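Long-range contacts in B-agarase (Saccharophagus degradans, PDB 4BQ2), which hydrolyses agarose chains from an end, as an exo-acting family 50 beta-agarase of a marine bacterium: residues Leu291-Thr296 against Thr707-Asp712; Asp319-Met324 against Tyr361-His366. All blocks are in the same frame, centred on the assembly; numbering follows the deposited sequence.

Interactions 1 and 2 are neighbours, with centres about 9 Å apart, and they touch directly. Ser292 O of interaction 1 probably accepts a hydrogen bond from Arg362 NH2 of interaction 2, at 2.8 Å. Ser292 OG also bonds Lys321 O, 3.0 Å away. A second link joins the other two segments: His366 N probably donates to Tyr711 O, at 2.8 Å. Segment 291-296 thus meets both segments of interaction 2, and 707-712 reaches the end of 361-366. The side chains of Arg709 and Asp319 each come to about 3 Å from bound glycerol. This probably came from the crystallisation liquor, but it may mark a pocket beside these loops.

Interaction 1. Residues Leu291-Thr296 against Thr707-Asp712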
loop_
_atom_site.group_PDB
_atom_site.type_symbol
_atom_site.label_atom_id
_atom_site.label_comp_id
_atom_site.label_asym_id
_atom_site.label_seq_id
_atom_site.Cartn_x
_atom_site.Cartn_y
_atom_site.Cartn_z
ATOM N N LEU A 291 8.977 12.519 8.124
ATOM C CA LEU A 291 9.554 12.954 6.844
ATOM C C LEU A 291 10.373 11.895 6.095
ATOM O O LEU A 291 10.791 12.152 4.965
ATOM C CB LEU A 291 10.390 14.242 7.068
ATOM C CG LEU A 291 9.609 15.425 7.674
ATOM C CD1 LEU A 291 10.511 16.666 7.793
ATOM C CD2 LEU A 291 8.365 15.782 6.868
ATOM N N SER A 292 10.584 10.730 6.721
ATOM C CA SER A 292 11.477 9.660 6.270
ATOM C C SER A 292 11.212 9.228 4.829
ATOM O O SER A 292 12.111 8.751 4.139
ATOM C CB SER A 292 11.270 8.393 7.153
ATOM O OG SER A 292 11.497 8.679 8.518
ATOM N N ASN A 293 9.957 9.326 4.421
ATOM C CA ASN A 293 9.525 8.738 3.141
ATOM C C ASN A 293 9.239 9.784 2.069
ATOM O O ASN A 293 8.618 9.471 1.030
ATOM C CB ASN A 293 8.314 7.823 3.344
ATOM C CG ASN A 293 8.637 6.634 4.209
ATOM O OD1 ASN A 293 9.328 5.679 3.778
ATOM N ND2 ASN A 293 8.139 6.657 5.423
ATOM N N SER A 294 9.695 11.016 2.335
ATOM C CA SER A 294 9.364 12.171 1.502
ATOM C C SER A 294 10.487 12.549 0.550
ATOM O O SER A 294 10.385 13.567 -0.140
ATOM C CB SER A 294 8.958 13.385 2.363
ATOM O OG SER A 294 10.075 13.957 3.045
ATOM N N SER A 295 11.569 11.771 0.527
ATOM C CA SER A 295 12.666 12.066 -0.398
ATOM C C SER A 295 12.578 11.205 -1.650
ATOM O O SER A 295 11.987 10.117 -1.611
ATOM C CB SER A 295 14.029 11.898 0.295
ATOM O OG SER A 295 14.394 10.517 0.395
ATOM N N THR A 296 13.162 11.706 -2.751
ATOM C CA THR A 296 13.149 11.050 -4.076
ATOM C C THR A 296 14.574 11.002 -4.630
ATOM O O THR A 296 15.327 11.959 -4.416
ATOM C CB THR A 296 12.190 11.781 -5.058
ATOM O OG1 THR A 296 12.039 11.017 -6.262
ATOM C CG2 THR A 296 12.602 13.282 -5.351
ATOM N N THR A 707 8.215 11.747 -8.492
ATOM C CA THR A 707 9.198 10.893 -9.136
ATOM C C THR A 707 9.559 9.689 -8.289
ATOM O O THR A 707 10.611 9.061 -8.503
ATOM C CB THR A 707 10.481 11.682 -9.467
ATOM O OG1 THR A 707 10.956 12.370 -8.290
ATOM C CG2 THR A 707 10.169 12.677 -10.586
ATOM N N GLY A 708 8.669 9.334 -7.369
ATOM C CA GLY A 708 8.880 8.159 -6.526
ATOM C C GLY A 708 9.553 8.374 -5.182
ATOM O O GLY A 708 10.568 9.050 -5.074
ATOM N N ARG A 709 9.004 7.761 -4.130
ATOM C CA ARG A 709 9.718 7.768 -2.852
ATOM C C ARG A 709 10.995 6.945 -3.041
ATOM O O ARG A 709 11.009 5.981 -3.800
ATOM C CB ARG A 709 8.851 7.216 -1.706
ATOM C CG ARG A 709 8.550 5.715 -1.800
ATOM C CD ARG A 709 7.611 5.263 -0.672
ATOM N NE ARG A 709 7.289 3.841 -0.770
ATOM C CZ ARG A 709 6.654 3.146 0.171
ATOM N NH1 ARG A 709 6.215 3.774 1.273
ATOM N NH2 ARG A 709 6.446 1.837 -0.003
ATOM N N ALA A 710 12.070 7.370 -2.396
ATOM C CA ALA A 710 13.387 6.725 -2.535
ATOM C C ALA A 710 13.362 5.189 -2.300
ATOM O O ALA A 710 14.046 4.420 -2.994
ATOM C CB ALA A 710 14.397 7.426 -1.611
ATOM N N TYR A 711 12.556 4.727 -1.342
ATOM C CA TYR A 711 12.521 3.305 -1.008
ATOM C C TYR A 711 12.151 2.399 -2.185
ATOM O O TYR A 711 12.806 1.403 -2.405
ATOM C CB TYR A 711 11.545 3.070 0.160
ATOM C CG TYR A 711 11.422 1.634 0.684
ATOM C CD1 TYR A 711 12.563 0.863 0.980
ATOM C CD2 TYR A 711 10.161 1.096 0.972
ATOM C CE1 TYR A 711 12.447 -0.407 1.536
ATOM C CE2 TYR A 711 10.028 -0.175 1.516
ATOM C CZ TYR A 711 11.164 -0.925 1.783
ATOM O OH TYR A 711 11.016 -2.194 2.301
ATOM N N ASP A 712 11.109 2.730 -2.942
ATOM C CA ASP A 712 10.632 1.758 -3.918
ATOM C C ASP A 712 9.879 2.336 -5.109
ATOM O O ASP A 712 9.238 1.575 -5.853
ATOM C CB ASP A 712 9.740 0.736 -3.185
ATOM C CG ASP A 712 8.415 1.333 -2.777
ATOM O OD1 ASP A 712 8.261 2.585 -2.927
ATOM O OD2 ASP A 712 7.529 0.551 -2.336
#
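Thr707 meets Thr296 hydroxyl to hydroxyl, and the two side chains cross at about a right angle. Their OG1 atoms are 2.7 Å apart. Thr707 OG1 also touches the methyl CG2 of Thr296. Thr296 OG1 stands opposite the backbone N (chi1 -171°), which aims it across the contact. There it donates to Gly708 O at 2.7 Å, in the carbonyl plane and on a lone pair. Gly708 has backbone angles (phi 93°, psi 135°) at which a side chain would collide with the carbonyl O of Thr707. Only the base of the Arg709 side chain packs closely on the other loop. Its CB rests 3.6 Å from Asn293 O, and its CA makes a CA-H...O contact of 3.5 Å with Ser295 O. Beyond CB the chain is extended and runs on to Asp712. Ala710 N bonds Ser295 O at 2.9 Å, and its CB packs 3.7 Å from Ser295 OG, whose hydroxyl bonds Asn360 ND2. Tyr711 CD2 sits over one face of the Arg709 guanidinium, toward the rim. Asp712 is gripped side-on: Arg709 NE and NH2 bond its OD1 and OD2, at 2.7 and 2.9 Å. Both bonds are nearly straight and lie in the guanidinium plane, but they reach the oxygens from above the carboxylate plane. This pairing fixes the rotation of the guanidinium. Both loops are largely buried. Segment 291-296 follows strand 280-287 and runs into strand 296-301. Segment 707-712 follows strand 693-699. Strands 280-287 and 693-699 are adjacent and parallel, so the contact joins the loops beyond their C-terminal ends. This is consistent with the (beta/alpha)8 barrel expected of the family. Leu291, which opens the type I turn to Ser294, packs on helices 378-387 and 394-410.

Interaction 2. Residues Asp319-Met324 against Tyr361-His366; sequences DSKGLM and YRRSAH
Met324 lies alongside Tyr361, and the two side chains point the same way. From its base, Met324 CB sits 3.8 Å from Tyr361 O. The chain then runs straight to the sulfur, and SD packs 3.9 Å from Tyr361 CB. A turn at the last torsion (chi3 -71°) carries the methyl onto Arg363. CE lies over the centre of one guanidinium face, 3.4 Å from Arg363 CZ. Arg363 NE is held by a salt bridge to Glu318, and NH1 bonds Ala308 O. Tyr361 and Arg362 end strand 359-362, an outer strand of a four-stranded antiparallel sheet. Segment 319-324, a 3-10 turn running into loop, lies beside that strand's end. Arg362 joins the two through main-chain oxygens. NH1 donates to Gly322 O at 2.9 Å, and NH2 to Lys321 O at 3.0 Å. Both nitrogens meet their carbonyls from above the carbonyl plane. Gly322 O lies in the guanidinium plane, while Lys321 O is tilted from it. NH2 also bonds Ser292 O. NE donates to a water, which in turn donates to Asp319 O at 2.9 Å. The aliphatic CE of Lys321 reaches the edge of the Arg363 guanidinium, while Lys321 NZ is paired with Asp314.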
loop_
_atom_site.group_PDB
_atom_site.type_symbol
_atom_site.label_atom_id
_atom_site.label_comp_id
_atom_site.label_asym_id
_atom_site.label_seq_id
_atom_site.Cartn_x
_atom_site.Cartn_y
_atom_site.Cartn_z
ATOM N N ASP A 319 14.608 2.300 5.233
ATOM C CA ASP A 319 13.427 3.015 4.744
ATOM C C ASP A 319 12.757 3.939 5.799
ATOM O O ASP A 319 12.155 4.962 5.463
ATOM C CB ASP A 319 12.416 2.002 4.189
ATOM C CG ASP A 319 11.841 1.110 5.271
ATOM O OD1 ASP A 319 10.785 1.494 5.862
ATOM O OD2 ASP A 319 12.435 0.038 5.517
ATOM N N SER A 320 12.907 3.585 7.077
ATOM C CA SER A 320 12.215 4.263 8.183
ATOM C C SER A 320 13.174 5.114 9.016
ATOM O O SER A 320 12.772 5.694 10.025
ATOM C CB SER A 320 11.493 3.240 9.088
ATOM O OG SER A 320 10.431 2.607 8.391
ATOM N N LYS A 321 14.421 5.244 8.555
ATOM C CA LYS A 321 15.399 6.106 9.222
ATOM C C LYS A 321 15.061 7.574 9.043
ATOM O O LYS A 321 14.346 7.947 8.120
ATOM C CB LYS A 321 16.830 5.826 8.729
ATOM C CG LYS A 321 17.305 4.419 9.094
ATOM C CD LYS A 321 17.759 4.333 10.539
ATOM C CE LYS A 321 19.168 4.915 10.723
ATOM N NZ LYS A 321 19.568 4.885 12.159
ATOM N N GLY A 322 15.566 8.411 9.938
ATOM C CA GLY A 322 15.447 9.859 9.724
ATOM C C GLY A 322 16.118 10.216 8.403
ATOM O O GLY A 322 16.950 9.435 7.900
ATOM N N LEU A 323 15.762 11.371 7.840
ATOM C CA LEU A 323 16.516 11.941 6.700
ATOM C C LEU A 323 17.990 12.177 7.109
ATOM O O LEU A 323 18.267 12.759 8.165
ATOM C CB LEU A 323 15.866 13.229 6.171
ATOM C CG LEU A 323 14.474 13.113 5.511
ATOM C CD1 LEU A 323 14.004 14.456 4.951
ATOM C CD2 LEU A 323 14.458 12.058 4.408
ATOM N N MET A 324 18.925 11.695 6.289
ATOM C CA MET A 324 20.346 11.737 6.659
ATOM C C MET A 324 20.970 13.104 6.357
ATOM O O MET A 324 20.912 13.579 5.221
ATOM C CB MET A 324 21.124 10.632 5.939
ATOM C CG MET A 324 22.583 10.542 6.376
ATOM S SD MET A 324 23.586 9.404 5.396
ATOM C CE MET A 324 22.951 7.814 5.893
ATOM N N TYR A 361 20.340 10.869 2.066
ATOM C CA TYR A 361 21.060 9.770 1.431
ATOM C C TYR A 361 20.493 8.439 1.918
ATOM O O TYR A 361 20.403 8.206 3.127
ATOM C CB TYR A 361 22.564 9.837 1.707
ATOM C CG TYR A 361 23.324 8.847 0.855
ATOM C CD1 TYR A 361 23.768 9.198 -0.429
ATOM C CD2 TYR A 361 23.561 7.537 1.300
ATOM C CE1 TYR A 361 24.443 8.283 -1.221
ATOM C CE2 TYR A 361 24.237 6.613 0.497
ATOM C CZ TYR A 361 24.665 6.996 -0.765
ATOM O OH TYR A 361 25.327 6.087 -1.574
ATOM N N ARG A 362 20.120 7.563 0.992
ATOM C CA ARG A 362 19.697 6.220 1.387
ATOM C C ARG A 362 20.770 5.193 1.009
ATOM O O ARG A 362 21.332 5.266 -0.071
ATOM C CB ARG A 362 18.336 5.891 0.768
ATOM C CG ARG A 362 17.171 6.658 1.395
ATOM C CD ARG A 362 17.163 6.566 2.927
ATOM N NE ARG A 362 15.894 7.017 3.511
ATOM C CZ ARG A 362 15.764 7.577 4.711
ATOM N NH1 ARG A 362 16.826 7.801 5.497
ATOM N NH2 ARG A 362 14.551 7.947 5.125
ATOM N N ARG A 363 21.068 4.253 1.907
ATOM C CA ARG A 363 22.158 3.291 1.665
ATOM C C ARG A 363 21.634 2.010 1.046
ATOM O O ARG A 363 22.407 1.154 0.623
ATOM C CB ARG A 363 22.951 3.040 2.946
ATOM C CG ARG A 363 23.554 4.327 3.501
ATOM C CD ARG A 363 23.919 4.160 4.962
ATOM N NE ARG A 363 22.768 4.415 5.838
ATOM C CZ ARG A 363 22.851 4.681 7.144
ATOM N NH1 ARG A 363 24.042 4.738 7.762
ATOM N NH2 ARG A 363 21.739 4.899 7.840
ATOM N N SER A 364 20.315 1.901 0.954
ATOM C CA SER A 364 19.689 0.768 0.281
ATOM C C SER A 364 18.352 1.211 -0.314
ATOM O O SER A 364 17.890 2.331 -0.058
ATOM C CB SER A 364 19.474 -0.390 1.252
ATOM O OG SER A 364 18.623 0.030 2.302
ATOM N N ALA A 365 17.746 0.337 -1.117
ATOM C CA ALA A 365 16.440 0.593 -1.710
ATOM C C ALA A 365 15.784 -0.760 -1.887
ATOM O O ALA A 365 16.484 -1.761 -2.022
ATOM C CB ALA A 365 16.585 1.277 -3.066
ATOM N N HIS A 366 14.455 -0.807 -1.890
ATOM C CA HIS A 366 13.779 -2.086 -2.137
ATOM C C HIS A 366 13.824 -2.373 -3.629
ATOM O O HIS A 366 14.118 -3.498 -4.050
ATOM C CB HIS A 366 12.334 -2.056 -1.644
ATOM C CG HIS A 366 11.487 -3.183 -2.160
ATOM N ND1 HIS A 366 11.339 -4.385 -1.485
ATOM C CD2 HIS A 366 10.718 -3.279 -3.268
ATOM C CE1 HIS A 366 10.502 -5.162 -2.159
ATOM N NE2 HIS A 366 10.112 -4.514 -3.242
HETATM O O HOH W 1 13.346 5.941 3.052
#